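Local coordinates for periplasmic binding protein/LacI transcriptional regulator (Alkaliphilus metalliredigens, PDB 3CTP) that probably acts as a DNA-binding transcriptional repressor of the LacI family and binds the sugar beta-D-xylulofuranose in a cleft between its lobes, at residues L176-P181 with I235-D240; Q262-D267 with T280-P285; S60-L65 with G90-L95. One frame throughout, in Å; residues are numbered along the deposited sequence.

How the contacts relate
From the N terminus, contact 3 forms first: strand 62-67 runs out, helix 73-88 carries the chain back, and strand 92-97 returns beside it, closing a beta-alpha-beta unit. Contact 1 closes a longer loop, pairing strand 175-179 with 234-237 in the four-stranded parallel sheet. Contact 2 follows with a short loop, holding strand 262-264, the next strand of that sheet, against 281-283 at one end of the seven-stranded mixed sheet. The three are in series; none nests or crosses. Contacts 1 and 2 touch, through D240 and T281 among others, and both reach the sugar. Contact 3 belongs to the same mixed sheet as 281-283, yet lies about 30 Å from contact 2, centre to centre.

Contact 1: L176-P181 with I235-D240; sequences LHIKGP and IFVFND. With XLF (beta-D-xylulofuranose), chain C.
H177 and F236 sit side by side on the two inner strands of the parallel four-stranded sheet of one lobe of the periplasmic-binding-protein fold, and the second of these strands leads straight into the sugar pocket. The ladder is regular: F236 N donates to L176 O at 2.9 Å, and I178 N to F236 O. That same F236 O receives a second donor, H177 ND1, at 2.8 Å and nearly straight (170°). ND1 stands above the carbonyl plane, while the oxygen lies in the plane of the imidazole. The two rings point the same way with their planes 13° apart, but they are slid so far that they barely overlap; F236 CD2 lies over one imidazole face, 3.3 Å from H177 ND1. F194 of helix 185-200 stacks on F236 and also meets H177. On the other side of the sheet I235 CG2 touches both L176 CD2 and I178 CD1, each at 4.1 Å, and helix 240-252 packs there.

Past the strand, F238 has CG between its backbone N and carbonyl carbon (chi1 67°), which puts CG 3.6 Å from G180 N and 3.7 Å from G180 CA. G180 CA rests over the centre of the ring, 3.7 Å from its centroid, with I178 O at the ring edge and, also at the edge, C5 of the sugar. N239 next caps helix 240-252: its OD1 accepts from A242 N, and its ND2 donates to sugar O5 at 3.1 Å and to D213.

Two groups are therefore oriented by what they bond. H177 must carry a proton on ND1, and N239, with its oxygen committed to the helix end, presents the NH2 to the sugar as a donor.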
loop_
_atom_site.group_PDB
_atom_site.type_symbol
_atom_site.label_atom_id
_atom_site.label_comp_id
_atom_site.label_asym_id
_atom_site.label_seq_id
_atom_site.Cartn_x
_atom_site.Cartn_y
_atom_site.Cartn_z
ATOM N N LEU A 176 3.422 23.147 14.740
ATOM C CA LEU A 176 3.652 23.109 13.301
ATOM C C LEU A 176 2.553 22.282 12.671
ATOM O O LEU A 176 2.186 21.218 13.207
ATOM C CB LEU A 176 4.973 22.376 13.038
ATOM C CG LEU A 176 5.328 22.040 11.585
ATOM C CD1 LEU A 176 5.502 23.301 10.755
ATOM C CD2 LEU A 176 6.614 21.228 11.533
ATOM N N HIS A 177 2.050 22.731 11.526
ATOM C CA HIS A 177 1.169 21.863 10.712
ATOM C C HIS A 177 1.869 21.625 9.380
ATOM O O HIS A 177 2.198 22.580 8.668
ATOM C CB HIS A 177 -0.208 22.504 10.496
ATOM C CG HIS A 177 -1.079 21.759 9.529
ATOM N ND1 HIS A 177 -1.103 20.384 9.469
ATOM C CD2 HIS A 177 -1.962 22.192 8.597
ATOM C CE1 HIS A 177 -1.964 19.995 8.528
ATOM N NE2 HIS A 177 -2.506 21.073 7.997
ATOM N N ILE A 178 2.156 20.351 9.095
ATOM C CA ILE A 178 2.647 19.959 7.785
ATOM C C ILE A 178 1.392 19.698 6.971
ATOM O O ILE A 178 0.678 18.701 7.211
ATOM C CB ILE A 178 3.534 18.730 7.876
ATOM C CG1 ILE A 178 4.783 19.143 8.683
ATOM C CG2 ILE A 178 3.938 18.254 6.452
ATOM C CD1 ILE A 178 5.788 18.033 8.974
ATOM N N LYS A 179 1.088 20.648 6.084
ATOM C CA LYS A 179 -0.159 20.610 5.313
ATOM C C LYS A 179 0.026 19.968 3.964
ATOM O O LYS A 179 1.146 19.849 3.450
ATOM C CB LYS A 179 -0.775 22.015 5.183
ATOM C CG LYS A 179 -0.023 22.939 4.304
ATOM C CD LYS A 179 -0.775 24.334 4.147
ATOM C CE LYS A 179 -2.076 24.220 3.415
ATOM N NZ LYS A 179 -1.961 23.848 1.967
ATOM N N GLY A 180 -1.080 19.510 3.409
ATOM C CA GLY A 180 -1.038 18.813 2.128
ATOM C C GLY A 180 -1.101 19.791 0.981
ATOM O O GLY A 180 -1.255 21.011 1.189
ATOM N N PRO A 181 -0.977 19.263 -0.245
ATOM C CA PRO A 181 -1.069 20.008 -1.473
ATOM C C PRO A 181 -2.392 20.781 -1.530
ATOM O O PRO A 181 -3.412 20.235 -1.144
ATOM C CB PRO A 181 -1.161 18.885 -2.521
ATOM C CG PRO A 181 -0.448 17.766 -1.971
ATOM C CD PRO A 181 -0.644 17.849 -0.466
ATOM N N ILE A 235 3.182 18.552 16.369
ATOM C CA ILE A 235 3.100 18.652 14.913
ATOM C C ILE A 235 1.856 17.911 14.465
ATOM O O ILE A 235 1.653 16.753 14.866
ATOM C CB ILE A 235 4.316 17.960 14.267
ATOM C CG1 ILE A 235 5.614 18.609 14.748
ATOM C CG2 ILE A 235 4.239 18.083 12.729
ATOM C CD1 ILE A 235 6.857 17.855 14.302
ATOM N N PHE A 236 1.034 18.560 13.636
ATOM C CA PHE A 236 -0.098 17.895 12.994
ATOM C C PHE A 236 0.308 17.668 11.541
ATOM O O PHE A 236 0.642 18.628 10.840
ATOM C CB PHE A 236 -1.346 18.818 13.062
ATOM C CG PHE A 236 -2.539 18.346 12.240
ATOM C CD1 PHE A 236 -2.878 17.005 12.176
ATOM C CD2 PHE A 236 -3.354 19.289 11.582
ATOM C CE1 PHE A 236 -3.983 16.585 11.415
ATOM C CE2 PHE A 236 -4.465 18.876 10.806
ATOM C CZ PHE A 236 -4.790 17.523 10.746
ATOM N N VAL A 237 0.309 16.405 11.110
ATOM C CA VAL A 237 0.665 16.085 9.727
ATOM C C VAL A 237 -0.578 15.657 8.961
ATOM O O VAL A 237 -1.435 14.944 9.491
ATOM C CB VAL A 237 1.716 14.953 9.664
ATOM C CG1 VAL A 237 2.220 14.815 8.220
ATOM C CG2 VAL A 237 2.887 15.248 10.609
ATOM N N PHE A 238 -0.688 16.103 7.714
ATOM C CA PHE A 238 -1.960 15.988 6.991
ATOM C C PHE A 238 -2.480 14.576 6.783
ATOM O O PHE A 238 -3.685 14.401 6.554
ATOM C CB PHE A 238 -1.897 16.739 5.641
ATOM C CG PHE A 238 -0.944 16.123 4.632
ATOM C CD1 PHE A 238 -1.414 15.212 3.682
ATOM C CD2 PHE A 238 0.392 16.504 4.589
ATOM C CE1 PHE A 238 -0.536 14.679 2.762
ATOM C CE2 PHE A 238 1.271 15.981 3.656
ATOM C CZ PHE A 238 0.798 15.068 2.736
ATOM N N ASN A 239 -1.613 13.562 6.791
ATOM C CA ASN A 239 -2.129 12.191 6.831
ATOM C C ASN A 239 -1.150 11.259 7.483
ATOM O O ASN A 239 -0.044 11.671 7.849
ATOM C CB ASN A 239 -2.603 11.685 5.446
ATOM C CG ASN A 239 -1.481 11.466 4.479
ATOM O OD1 ASN A 239 -0.329 11.370 4.869
ATOM N ND2 ASN A 239 -1.812 11.382 3.172
ATOM N N ASP A 240 -1.592 10.028 7.734
ATOM C CA ASP A 240 -0.781 9.112 8.522
ATOM C C ASP A 240 0.487 8.670 7.803
ATOM O O ASP A 240 1.526 8.521 8.436
ATOM C CB ASP A 240 -1.568 7.856 8.937
ATOM C CG ASP A 240 -2.637 8.143 9.971
ATOM O OD1 ASP A 240 -2.640 9.232 10.587
ATOM O OD2 ASP A 240 -3.484 7.234 10.181
HETATM O O4 XLF C . -6.774 13.764 0.460
HETATM C C4 XLF C . -6.548 13.344 1.808
HETATM C C5 XLF C . -5.047 13.385 2.054
HETATM O O5 XLF C . -4.620 12.020 2.116
HETATM C C3 XLF C . -6.924 11.883 1.990
HETATM O O3 XLF C . -8.124 11.735 2.759
HETATM C C2 XLF C . -5.723 11.353 2.723
HETATM O O2 XLF C . -5.776 11.707 4.121
HETATM C C1 XLF C . -5.543 9.858 2.555
HETATM O O1 XLF C . -4.314 9.456 3.178
#

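Contact 2: Q262-D267 with T280-P285. With XLF (beta-D-xylulofuranose), chain C.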
loop_
_atom_site.group_PDB
_atom_site.type_symbol
_atom_site.label_atom_id
_atom_site.label_comp_id
_atom_site.label_asym_id
_atom_site.label_seq_id
_atom_site.Cartn_x
_atom_site.Cartn_y
_atom_site.Cartn_z
ATOM N N GLN A 262 5.303 16.014 20.153
ATOM C CA GLN A 262 4.101 15.177 20.005
ATOM C C GLN A 262 3.637 15.251 18.563
ATOM O O GLN A 262 3.834 16.282 17.923
ATOM C CB GLN A 262 2.993 15.658 20.918
ATOM C CG GLN A 262 3.399 15.640 22.421
ATOM C CD GLN A 262 2.230 15.964 23.309
ATOM O OE1 GLN A 262 1.196 15.309 23.245
ATOM N NE2 GLN A 262 2.365 17.028 24.116
ATOM N N ILE A 263 3.029 14.166 18.068
ATOM C CA ILE A 263 2.639 14.076 16.643
ATOM C C ILE A 263 1.203 13.582 16.574
ATOM O O ILE A 263 0.829 12.622 17.267
ATOM C CB ILE A 263 3.501 13.033 15.882
ATOM C CG1 ILE A 263 4.997 13.203 16.196
ATOM C CG2 ILE A 263 3.200 13.081 14.375
ATOM C CD1 ILE A 263 5.613 14.431 15.633
ATOM N N ILE A 264 0.395 14.229 15.724
ATOM C CA ILE A 264 -0.913 13.672 15.374
ATOM C C ILE A 264 -1.020 13.645 13.850
ATOM O O ILE A 264 -0.607 14.602 13.186
ATOM C CB ILE A 264 -2.057 14.480 16.015
ATOM C CG1 ILE A 264 -3.433 13.920 15.606
ATOM C CG2 ILE A 264 -1.933 15.960 15.674
ATOM C CD1 ILE A 264 -4.551 14.450 16.493
ATOM N N GLY A 265 -1.536 12.542 13.298
ATOM C CA GLY A 265 -1.753 12.424 11.839
ATOM C C GLY A 265 -3.224 12.539 11.467
ATOM O O GLY A 265 -4.016 13.190 12.171
ATOM N N PHE A 266 -3.599 11.900 10.347
ATOM C CA PHE A 266 -4.995 11.857 9.948
ATOM C C PHE A 266 -5.192 10.641 9.071
ATOM O O PHE A 266 -4.375 10.398 8.184
ATOM C CB PHE A 266 -5.346 13.108 9.117
ATOM C CG PHE A 266 -6.811 13.514 9.172
ATOM C CD1 PHE A 266 -7.198 14.629 9.914
ATOM C CD2 PHE A 266 -7.766 12.850 8.422
ATOM C CE1 PHE A 266 -8.532 15.039 9.944
ATOM C CE2 PHE A 266 -9.099 13.247 8.452
ATOM C CZ PHE A 266 -9.483 14.349 9.228
ATOM N N ASP A 267 -6.277 9.909 9.329
ATOM C CA ASP A 267 -6.799 8.797 8.520
ATOM C C ASP A 267 -7.204 7.600 9.394
ATOM O O ASP A 267 -8.203 6.943 9.126
ATOM C CB ASP A 267 -5.795 8.190 7.542
ATOM C CG ASP A 267 -5.534 9.053 6.319
ATOM O OD1 ASP A 267 -6.357 9.952 5.991
ATOM O OD2 ASP A 267 -4.508 8.765 5.647
ATOM N N THR A 280 -1.123 8.755 17.218
ATOM C CA THR A 280 -2.398 9.419 17.469
ATOM C C THR A 280 -2.895 10.010 16.158
ATOM O O THR A 280 -2.104 10.556 15.368
ATOM C CB THR A 280 -2.205 10.530 18.488
ATOM O OG1 THR A 280 -1.819 9.931 19.730
ATOM C CG2 THR A 280 -3.489 11.348 18.660
ATOM N N THR A 281 -4.187 9.893 15.905
ATOM C CA THR A 281 -4.677 10.253 14.571
ATOM C C THR A 281 -6.160 10.575 14.630
ATOM O O THR A 281 -6.786 10.489 15.680
ATOM C CB THR A 281 -4.381 9.111 13.559
ATOM O OG1 THR A 281 -4.697 9.538 12.221
ATOM C CG2 THR A 281 -5.204 7.871 13.919
ATOM N N ILE A 282 -6.701 11.008 13.502
ATOM C CA ILE A 282 -8.123 11.253 13.360
ATOM C C ILE A 282 -8.655 10.173 12.430
ATOM O O ILE A 282 -8.181 9.985 11.304
ATOM C CB ILE A 282 -8.405 12.617 12.697
ATOM C CG1 ILE A 282 -7.716 13.760 13.469
ATOM C CG2 ILE A 282 -9.926 12.850 12.600
ATOM C CD1 ILE A 282 -8.221 13.930 14.927
ATOM N N ASN A 283 -9.645 9.438 12.910
ATOM C CA ASN A 283 -10.244 8.365 12.140
ATOM C C ASN A 283 -11.109 8.834 10.988
ATOM O O ASN A 283 -12.067 9.574 11.209
ATOM C CB ASN A 283 -11.147 7.536 13.078
ATOM C CG ASN A 283 -11.688 6.289 12.419
ATOM O OD1 ASN A 283 -10.941 5.325 12.195
ATOM N ND2 ASN A 283 -13.002 6.279 12.121
ATOM N N GLN A 284 -10.807 8.370 9.764
ATOM C CA GLN A 284 -11.811 8.396 8.688
ATOM C C GLN A 284 -12.560 7.083 8.658
ATOM O O GLN A 284 -11.929 6.007 8.696
ATOM C CB GLN A 284 -11.144 8.577 7.316
ATOM C CG GLN A 284 -10.483 9.913 7.116
ATOM C CD GLN A 284 -10.304 10.214 5.641
ATOM O OE1 GLN A 284 -11.283 10.424 4.938
ATOM N NE2 GLN A 284 -9.046 10.286 5.171
ATOM N N PRO A 285 -13.903 7.139 8.625
ATOM C CA PRO A 285 -14.672 5.901 8.783
ATOM C C PRO A 285 -14.791 5.166 7.463
ATOM O O PRO A 285 -15.771 5.334 6.716
ATOM C CB PRO A 285 -16.045 6.390 9.259
ATOM C CG PRO A 285 -16.170 7.790 8.666
ATOM C CD PRO A 285 -14.744 8.354 8.681
HETATM O O4 XLF C . -6.774 13.764 0.460
HETATM C C4 XLF C . -6.548 13.344 1.808
HETATM C C5 XLF C . -5.047 13.385 2.054
HETATM O O5 XLF C . -4.620 12.020 2.116
HETATM C C3 XLF C . -6.924 11.883 1.990
HETATM O O3 XLF C . -8.124 11.735 2.759
HETATM C C2 XLF C . -5.723 11.353 2.723
HETATM O O2 XLF C . -5.776 11.707 4.121
HETATM C C1 XLF C . -5.543 9.858 2.555
HETATM O O1 XLF C . -4.314 9.456 3.178
#
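F266 and I282 cross obliquely, with I282 CB above one face of the phenyl ring, 3.8 Å from the centroid and displaced toward the rim. Q284 reaches the same ring differently: its CG comes to the edge, 3.8 Å from F266 CE2, the two side chains crossing at about a right angle. R190, which also bonds the sugar, makes a cation-pi contact with this ring. Further back, I264 CD1 meets I282 CD1 obliquely.

D267 and Q284, in contrast, run side by side toward the ligand, carboxylate and amide planes 39° apart. Q284 NE2 donates to D267 OD1 at 2.8 Å; OD1 is met on its anti side, 35° out of the carboxylate plane. NE2 also donates to sugar O3 at 3.0 Å, and Q284 OE1 is hydrogen-bonded to S154 OG. The carboxylate takes two sugar hydroxyls, O2 on OD1 and O1 on OD2, each at 2.6 Å. Backbone bonds from D267 N to I282 O (2.7 Å) and from Q284 N to D267 O hold the two residues in step, where the edge strand of the parallel sheet meets the end strand of the mixed sheet. An alanine in place of Q284 would take away the CG that touches F266 CE2 and would probably leave sugar O3, D267 OD1 and S154 each short of a partner.

With two sugar hydroxyls and an amide all donating to it, the D267 side chain acts purely as an acceptor, consistent with an ionised carboxylate, and Q284 is likely to add to the hold on the carboxylate while its NE2 also donates to sugar O3.

Contact 3: S60-L65 with G90-L95; sequences SKTIGL and GYTLFL
L65 and L95 lie side by side, pointing the same way, with L65 CD2 3.7 Å from L95 CD2; the same methyl of L65 also meets L93 CD1. L93 in turn turns its CD2 to I63 CB at 3.7 Å, and I63 puts CD1 against the next ring, 3.6 Å from Y91 CG, the two side chains at about a right angle. I82 of helix 73-88 packs on L65 and L93, while helix 286-302 reaches I63 and Y91.

I63, L65, L93 and L95 line one face of a parallel pair whose short axes cross at -30°, the two strands of a beta-alpha-beta unit with helix 73-88 as its connection; Y91 ends the row, just ahead of strand 92-97. A plain ladder joins the strands: T92 N to K61 O, I63 N to T92 O, F94 N to I63 O and L65 N to F94 O. On the other face T62 has CG2 anti to its backbone N, and this methyl sits over the F94 ring, 3.8 Å from the centroid. F94 stacks on F94 of the second subunit, whose Y108 bonds L93 N, which places this face in the dimer interface.

Toward the start of the strands the contact turns polar. T62 OG1 and T92 OG1 share a hydrogen bond of 2.9 Å, and a water lies 2.7 Å from T92 OG1. K61, its chain bent at chi2 and chi3, lays CE over one face of Y91, 4.1 Å from the ring centroid; NZ is 4.3 Å from that centroid and off-centre, 34° from the normal, in a cation-pi contact. K61 CE also approaches the carbonyl of G90, the residue that ends helix 73-88 in a Schellman motif. Outermost, S60 OG accepts from T62 N in an ST turn.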
loop_
_atom_site.group_PDB
_atom_site.type_symbol
_atom_site.label_atom_id
_atom_site.label_comp_id
_atom_site.label_asym_id
_atom_site.label_seq_id
_atom_site.Cartn_x
_atom_site.Cartn_y
_atom_site.Cartn_z
ATOM N N SER A 60 -22.446 -4.312 -18.408
ATOM C CA SER A 60 -21.268 -4.460 -17.515
ATOM C C SER A 60 -21.696 -4.512 -16.049
ATOM O O SER A 60 -22.537 -3.728 -15.602
ATOM C CB SER A 60 -20.316 -3.276 -17.702
ATOM O OG SER A 60 -19.291 -3.304 -16.727
ATOM N N LYS A 61 -21.109 -5.430 -15.296
ATOM C CA LYS A 61 -21.264 -5.373 -13.863
ATOM C C LYS A 61 -19.936 -5.015 -13.246
ATOM O O LYS A 61 -19.581 -5.546 -12.208
ATOM C CB LYS A 61 -21.782 -6.702 -13.301
ATOM C CG LYS A 61 -23.148 -7.073 -13.859
ATOM C CD LYS A 61 -24.190 -6.063 -13.396
ATOM C CE LYS A 61 -24.636 -6.326 -11.953
ATOM N NZ LYS A 61 -25.945 -5.651 -11.697
ATOM N N THR A 62 -19.222 -4.067 -13.862
ATOM C CA THR A 62 -17.954 -3.609 -13.306
ATOM C C THR A 62 -17.984 -2.100 -13.092
ATOM O O THR A 62 -18.545 -1.357 -13.925
ATOM C CB THR A 62 -16.776 -4.010 -14.188
ATOM O OG1 THR A 62 -16.760 -5.447 -14.295
ATOM C CG2 THR A 62 -15.441 -3.560 -13.574
ATOM N N ILE A 63 -17.420 -1.681 -11.964
ATOM C CA ILE A 63 -17.283 -0.264 -11.614
ATOM C C ILE A 63 -15.798 0.084 -11.661
ATOM O O ILE A 63 -14.952 -0.725 -11.264
ATOM C CB ILE A 63 -17.799 -0.033 -10.195
ATOM C CG1 ILE A 63 -19.317 -0.120 -10.236
ATOM C CG2 ILE A 63 -17.314 1.322 -9.649
ATOM C CD1 ILE A 63 -19.978 -0.413 -8.872
ATOM N N GLY A 64 -15.465 1.260 -12.175
ATOM C CA GLY A 64 -14.060 1.684 -12.180
ATOM C C GLY A 64 -13.811 2.549 -10.971
ATOM O O GLY A 64 -14.565 3.500 -10.729
ATOM N N LEU A 65 -12.806 2.212 -10.187
ATOM C CA LEU A 65 -12.433 3.019 -9.026
ATOM C C LEU A 65 -11.106 3.698 -9.312
ATOM O O LEU A 65 -10.087 3.016 -9.467
ATOM C CB LEU A 65 -12.269 2.138 -7.785
ATOM C CG LEU A 65 -11.635 2.777 -6.533
ATOM C CD1 LEU A 65 -12.455 4.004 -6.066
ATOM C CD2 LEU A 65 -11.526 1.791 -5.387
ATOM N N GLY A 90 -23.428 -6.841 -6.437
ATOM C CA GLY A 90 -23.237 -7.594 -7.667
ATOM C C GLY A 90 -22.228 -7.045 -8.669
ATOM O O GLY A 90 -22.263 -7.449 -9.836
ATOM N N TYR A 91 -21.298 -6.193 -8.214
ATOM C CA TYR A 91 -20.312 -5.574 -9.114
ATOM C C TYR A 91 -18.885 -5.974 -8.757
ATOM O O TYR A 91 -18.556 -6.172 -7.575
ATOM C CB TYR A 91 -20.402 -4.042 -9.029
ATOM C CG TYR A 91 -21.680 -3.505 -9.610
ATOM C CD1 TYR A 91 -21.729 -3.069 -10.924
ATOM C CD2 TYR A 91 -22.851 -3.476 -8.851
ATOM C CE1 TYR A 91 -22.901 -2.573 -11.463
ATOM C CE2 TYR A 91 -24.023 -3.014 -9.385
ATOM C CZ TYR A 91 -24.059 -2.570 -10.691
ATOM O OH TYR A 91 -25.262 -2.103 -11.202
ATOM N N THR A 92 -18.046 -6.090 -9.788
ATOM C CA THR A 92 -16.598 -6.179 -9.584
ATOM C C THR A 92 -15.978 -4.792 -9.793
ATOM O O THR A 92 -16.661 -3.876 -10.235
ATOM C CB THR A 92 -15.994 -7.158 -10.555
ATOM O OG1 THR A 92 -16.551 -6.941 -11.851
ATOM C CG2 THR A 92 -16.399 -8.576 -10.143
ATOM N N LEU A 93 -14.700 -4.627 -9.448
ATOM C CA LEU A 93 -14.031 -3.326 -9.583
ATOM C C LEU A 93 -12.762 -3.451 -10.452
ATOM O O LEU A 93 -12.036 -4.439 -10.356
ATOM C CB LEU A 93 -13.515 -2.854 -8.228
ATOM C CG LEU A 93 -14.387 -2.275 -7.147
ATOM C CD1 LEU A 93 -13.460 -1.746 -6.049
ATOM C CD2 LEU A 93 -15.204 -1.155 -7.734
ATOM N N PHE A 94 -12.515 -2.443 -11.276
ATOM C CA PHE A 94 -11.198 -2.214 -11.881
ATOM C C PHE A 94 -10.588 -1.048 -11.123
ATOM O O PHE A 94 -11.240 -0.005 -10.987
ATOM C CB PHE A 94 -11.328 -1.786 -13.342
ATOM C CG PHE A 94 -11.720 -2.888 -14.291
ATOM C CD1 PHE A 94 -11.341 -4.185 -14.057
ATOM C CD2 PHE A 94 -12.409 -2.590 -15.445
ATOM C CE1 PHE A 94 -11.688 -5.211 -14.960
ATOM C CE2 PHE A 94 -12.743 -3.581 -16.336
ATOM C CZ PHE A 94 -12.403 -4.883 -16.091
ATOM N N LEU A 95 -9.363 -1.181 -10.628
ATOM C CA LEU A 95 -8.698 -0.052 -9.970
ATOM C C LEU A 95 -7.788 0.638 -10.954
ATOM O O LEU A 95 -7.075 -0.026 -11.710
ATOM C CB LEU A 95 -7.828 -0.505 -8.803
ATOM C CG LEU A 95 -8.435 -1.463 -7.812
ATOM C CD1 LEU A 95 -7.398 -1.649 -6.659
ATOM C CD2 LEU A 95 -9.710 -0.884 -7.273
HETATM O O HOH W 1 -18.505 -8.673 -12.678
#